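PDB 4BJQ: penicillin binding protein transpeptidase domain protein from Escherichia coli, which belongs to the penicillin-binding protein family and is represented here by a small fragment of mixed helix and strand that shares a beta sheet with a second copy of itself. Local coordinates for residues 24-29 and 35-40; 50-55 and 70-75. All coordinates share one frame; numbering follows the deposited sequence.

Interaction 1: 24-29 and 35-40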
# COMPACT_ATOMS: atom_id res chain seq x y z
N LYS A 24 -4.77 2.80 -9.00
CA LYS A 24 -5.40 3.59 -10.07
C LYS A 24 -5.28 2.89 -11.42
O LYS A 24 -6.23 2.84 -12.18
CB LYS A 24 -4.75 4.96 -10.19
CG LYS A 24 -5.23 5.97 -9.18
CD LYS A 24 -4.36 7.24 -9.24
CE LYS A 24 -4.32 7.92 -7.88
NZ LYS A 24 -5.71 8.16 -7.33
N ALA A 25 -4.09 2.37 -11.72
CA ALA A 25 -3.90 1.66 -12.98
C ALA A 25 -4.81 0.42 -13.11
O ALA A 25 -5.29 0.14 -14.21
CB ALA A 25 -2.43 1.30 -13.18
N LEU A 26 -5.04 -0.31 -12.01
CA LEU A 26 -5.95 -1.46 -12.02
C LEU A 26 -7.37 -0.97 -12.34
O LEU A 26 -8.04 -1.51 -13.22
CB LEU A 26 -5.93 -2.24 -10.69
CG LEU A 26 -6.92 -3.41 -10.48
CD1 LEU A 26 -6.75 -4.50 -11.52
CD2 LEU A 26 -6.83 -4.04 -9.08
N ALA A 27 -7.82 0.06 -11.62
CA ALA A 27 -9.16 0.60 -11.79
C ALA A 27 -9.42 1.06 -13.24
O ALA A 27 -10.44 0.68 -13.81
CB ALA A 27 -9.40 1.73 -10.80
N ASN A 28 -8.50 1.86 -13.80
CA ASN A 28 -8.56 2.33 -15.18
C ASN A 28 -8.63 1.18 -16.19
O ASN A 28 -9.47 1.18 -17.09
CB ASN A 28 -7.34 3.19 -15.54
CG ASN A 28 -7.22 4.46 -14.70
OD1 ASN A 28 -8.18 4.90 -14.06
ND2 ASN A 28 -6.04 5.06 -14.74
N ALA A 29 -7.74 0.20 -16.04
CA ALA A 29 -7.71 -0.98 -16.91
C ALA A 29 -9.03 -1.76 -16.90
O ALA A 29 -9.47 -2.27 -17.93
CB ALA A 29 -6.56 -1.88 -16.55
N ASP A 35 -13.46 4.25 -6.47
CA ASP A 35 -14.39 4.24 -5.35
C ASP A 35 -15.27 3.00 -5.33
O ASP A 35 -15.57 2.47 -4.26
CB ASP A 35 -15.27 5.50 -5.38
CG ASP A 35 -14.49 6.75 -5.08
OD1 ASP A 35 -13.37 6.66 -4.54
OD2 ASP A 35 -15.01 7.84 -5.40
N GLN A 36 -15.69 2.54 -6.51
CA GLN A 36 -16.47 1.31 -6.61
C GLN A 36 -15.60 0.10 -6.27
O GLN A 36 -16.03 -0.80 -5.54
CB GLN A 36 -17.03 1.12 -8.02
CG GLN A 36 -18.44 1.64 -8.24
CD GLN A 36 -18.92 1.46 -9.68
OE1 GLN A 36 -18.69 0.42 -10.31
NE2 GLN A 36 -19.59 2.49 -10.20
N LEU A 37 -14.40 0.10 -6.82
CA LEU A 37 -13.44 -0.99 -6.63
C LEU A 37 -13.11 -1.15 -5.15
O LEU A 37 -13.16 -2.26 -4.62
CB LEU A 37 -12.18 -0.73 -7.45
CG LEU A 37 -11.06 -1.76 -7.53
CD1 LEU A 37 -11.58 -3.07 -8.10
CD2 LEU A 37 -9.92 -1.20 -8.40
N SER A 38 -12.79 -0.03 -4.50
CA SER A 38 -12.50 0.02 -3.07
C SER A 38 -13.67 -0.44 -2.22
O SER A 38 -13.49 -1.25 -1.32
CB SER A 38 -12.08 1.43 -2.63
OG SER A 38 -10.91 1.82 -3.32
N ALA A 39 -14.86 0.09 -2.51
CA ALA A 39 -16.08 -0.28 -1.79
C ALA A 39 -16.31 -1.79 -1.81
O ALA A 39 -16.58 -2.39 -0.76
CB ALA A 39 -17.30 0.46 -2.36
N ARG A 40 -16.17 -2.41 -2.98
CA ARG A 40 -16.38 -3.85 -3.11
C ARG A 40 -15.33 -4.66 -2.35
O ARG A 40 -15.66 -5.71 -1.76
CB ARG A 40 -16.40 -4.27 -4.59
CG ARG A 40 -16.76 -5.72 -4.81
CD ARG A 40 -16.72 -6.08 -6.28
NE ARG A 40 -16.75 -7.53 -6.49
CZ ARG A 40 -17.85 -8.28 -6.43
NH1 ARG A 40 -19.03 -7.72 -6.15
NH2 ARG A 40 -17.78 -9.58 -6.64
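Leu37 packs against Leu26 and Ala27 in a small, fully apolar helix-helix contact. It joins two consecutive helices, 19-30 and 34-42, which are linked by a short loop. The three residues are all buried. The segments bury 103 Å² between them, both sides summed, and more than half of this is on Leu37.

One methyl of Leu37 does the work. Its CD2 lies 3.8 Å from Ala27 CB. The same methyl lies 3.9 Å from Ala27 CA, so it rests against the backbone of helix 19-30 as well as against the alanine methyl. The CA atoms of Ala27 and Leu37 are 6.9 Å apart, the nearest such pair across the two segments. Leu37 CG is anti to its own backbone N (chi1 -175°), and this carries the branched end out from helix 34-42 to the facing helix.

Leu26 meets the same methyl from the position just before Ala27. Leu26 CD2 and Leu37 CD2 pass side by side at 4.3 Å, a looser contact than that with Ala27. Leu37 CD2 thus sits against two successive residues of segment 24-29.

Both segments are regular helix, held by backbone bonds such as Asn28 N to Lys24 O and Ala39 N to Asp35 O.

Around the contact, Leu26 also packs on Leu67 and Leu69, which lie in loops. Helix 34-42 meets strand 50-56 through Leu37, which touches Leu52, while helix 19-30 meets helix 58-66 through Leu26, which packs on Ile64.

Interaction 2: 50-55 and 70-75. With SO4 (sulfate ion), chain J.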
# COMPACT_ATOMS: atom_id res chain seq x y z
N ILE A 50 -12.83 -12.25 -3.01
CA ILE A 50 -13.93 -11.66 -3.76
C ILE A 50 -13.51 -11.45 -5.22
O ILE A 50 -12.47 -10.86 -5.49
CB ILE A 50 -14.48 -10.36 -3.10
CG1 ILE A 50 -15.73 -9.86 -3.82
CG2 ILE A 50 -13.39 -9.28 -2.97
CD1 ILE A 50 -16.70 -9.09 -2.91
N TYR A 51 -14.33 -11.95 -6.14
CA TYR A 51 -14.11 -11.80 -7.57
C TYR A 51 -14.16 -10.33 -7.98
O TYR A 51 -14.99 -9.55 -7.48
CB TYR A 51 -15.15 -12.59 -8.38
CG TYR A 51 -14.96 -14.09 -8.42
CD1 TYR A 51 -13.90 -14.66 -9.13
CD2 TYR A 51 -15.85 -14.94 -7.74
CE1 TYR A 51 -13.72 -16.05 -9.18
CE2 TYR A 51 -15.69 -16.33 -7.77
CZ TYR A 51 -14.61 -16.88 -8.50
OH TYR A 51 -14.44 -18.24 -8.54
N LEU A 52 -13.27 -9.96 -8.90
CA LEU A 52 -13.25 -8.61 -9.48
C LEU A 52 -13.70 -8.65 -10.94
O LEU A 52 -14.58 -7.87 -11.36
CB LEU A 52 -11.85 -7.99 -9.34
CG LEU A 52 -11.36 -7.72 -7.91
CD1 LEU A 52 -9.99 -7.02 -7.87
CD2 LEU A 52 -12.40 -6.92 -7.11
N ALA A 53 -13.11 -9.57 -11.70
CA ALA A 53 -13.41 -9.72 -13.11
C ALA A 53 -13.27 -11.16 -13.59
O ALA A 53 -12.55 -11.95 -13.00
CB ALA A 53 -12.55 -8.77 -13.96
N ARG A 54 -13.97 -11.48 -14.67
CA ARG A 54 -14.11 -12.83 -15.15
C ARG A 54 -13.85 -12.86 -16.65
O ARG A 54 -14.16 -11.91 -17.37
CB ARG A 54 -15.54 -13.34 -14.90
CG ARG A 54 -16.03 -13.35 -13.44
CD ARG A 54 -15.10 -14.10 -12.49
NE ARG A 54 -14.91 -15.50 -12.86
CZ ARG A 54 -15.69 -16.51 -12.48
NH1 ARG A 54 -16.74 -16.28 -11.69
NH2 ARG A 54 -15.43 -17.75 -12.88
N GLN A 55 -13.31 -13.99 -17.13
CA GLN A 55 -13.04 -14.16 -18.55
C GLN A 55 -12.17 -13.01 -19.06
O GLN A 55 -12.46 -12.41 -20.09
CB GLN A 55 -14.35 -14.25 -19.38
CG GLN A 55 -15.45 -15.19 -18.83
CD GLN A 55 -15.01 -16.64 -18.66
OE1 GLN A 55 -15.37 -17.29 -17.66
NE2 GLN A 55 -14.26 -17.16 -19.62
N PRO A 70 -0.73 -5.90 -3.80
CA PRO A 70 -0.98 -6.76 -2.63
C PRO A 70 -2.44 -7.20 -2.59
O PRO A 70 -3.36 -6.38 -2.78
CB PRO A 70 -0.65 -5.84 -1.44
CG PRO A 70 -0.92 -4.45 -1.97
CD PRO A 70 -0.49 -4.49 -3.41
N GLY A 71 -2.64 -8.50 -2.40
CA GLY A 71 -3.98 -9.09 -2.32
C GLY A 71 -4.66 -9.35 -3.65
O GLY A 71 -5.79 -9.82 -3.68
N ILE A 72 -3.98 -9.05 -4.75
CA ILE A 72 -4.58 -9.27 -6.07
C ILE A 72 -4.07 -10.57 -6.63
O ILE A 72 -2.87 -10.82 -6.63
CB ILE A 72 -4.34 -8.08 -7.04
CG1 ILE A 72 -5.01 -6.81 -6.50
CG2 ILE A 72 -4.85 -8.40 -8.46
CD1 ILE A 72 -6.51 -6.95 -6.26
N HIS A 73 -4.98 -11.42 -7.10
CA HIS A 73 -4.61 -12.73 -7.60
C HIS A 73 -5.39 -13.08 -8.86
O HIS A 73 -6.47 -12.54 -9.12
CB HIS A 73 -4.88 -13.81 -6.55
CG HIS A 73 -4.19 -13.57 -5.24
ND1 HIS A 73 -2.96 -14.10 -4.95
CD2 HIS A 73 -4.57 -12.87 -4.15
CE1 HIS A 73 -2.59 -13.73 -3.74
NE2 HIS A 73 -3.55 -12.98 -3.23
N LEU A 74 -4.82 -14.02 -9.61
CA LEU A 74 -5.42 -14.53 -10.83
C LEU A 74 -5.51 -16.04 -10.76
O LEU A 74 -4.65 -16.69 -10.15
CB LEU A 74 -4.54 -14.15 -12.03
CG LEU A 74 -4.37 -12.72 -12.53
CD1 LEU A 74 -3.51 -11.86 -11.62
CD2 LEU A 74 -3.73 -12.81 -13.90
N ARG A 75 -6.55 -16.60 -11.37
CA ARG A 75 -6.59 -18.04 -11.65
C ARG A 75 -7.16 -18.28 -13.05
O ARG A 75 -7.91 -17.45 -13.57
CB ARG A 75 -7.40 -18.83 -10.59
CG ARG A 75 -8.89 -18.55 -10.61
CD ARG A 75 -9.74 -19.81 -10.47
NE ARG A 75 -10.96 -19.65 -11.25
CZ ARG A 75 -12.13 -19.27 -10.76
NH1 ARG A 75 -12.26 -19.03 -9.47
NH2 ARG A 75 -13.17 -19.14 -11.55
S SO4 J . -18.51 -19.43 -11.26
O1 SO4 J . -17.76 -20.66 -11.02
O2 SO4 J . -19.92 -19.74 -11.48
O3 SO4 J . -18.36 -18.53 -10.12
O4 SO4 J . -17.99 -18.77 -12.46
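Arg75 reaches the Tyr51 ring at its edge, near the ring plane, and its NH1 donates a nearly straight hydrogen bond (177°) to Tyr51 OH; at 2.5 Å the bond is very short, so its exact length is doubtful. The guanidinium stands almost upright to the ring, the planes 87° apart. Arg54 takes a face of the same ring, with its NH1 3.8 Å above the ring centre; bends at chi2 and chi3 fold the chain over it. Arg54 NH2 comes within 3.0 Å of Arg75 NH2, two donors and so not a hydrogen bond. Arg54 has anions at hand, which probably offset the like charges: Glu77 forms a salt bridge to its NE, and a sulfate ion, probably from the crystallisation liquor, accepts from NH1 and NH2, with Arg54 NH2 2.8 Å from O4.

Strands 50-56 and 72-76 lie too far apart to pair directly, with CA atoms of Leu52 and Ile72 9.3 Å apart. Both pair antiparallel with a strand of the second subunit, so the sheet continues across the interface.

Leu52 CD1 meets Ile72 CD1 at 3.8 Å, crossing at about a right angle. Leu52 also packs on Ile41, and Ile72 on Trp23 and Ile64.

Interaction 1 is a buried contact between two helices, made by aliphatic side chains alone. Interaction 2 lies at the surface and joins two strands, with a polar cluster of arginines and a tyrosine beside one aliphatic pair. The centres of interactions 1 and 2 are about 12 Å apart, and the two hold different elements. Along the chain they come in series, and helix 34-42 leads on to strand 50-56. They meet through aliphatic side chains: Leu26 CD2 lies 4.1 Å from Ile72 CD1, and Leu37 CD1 4.1 Å from Leu52 CD2. A probable hydrogen bond from Arg40 NE to Tyr51 O adds a polar tie. The second subunit is far more involved in interaction 2.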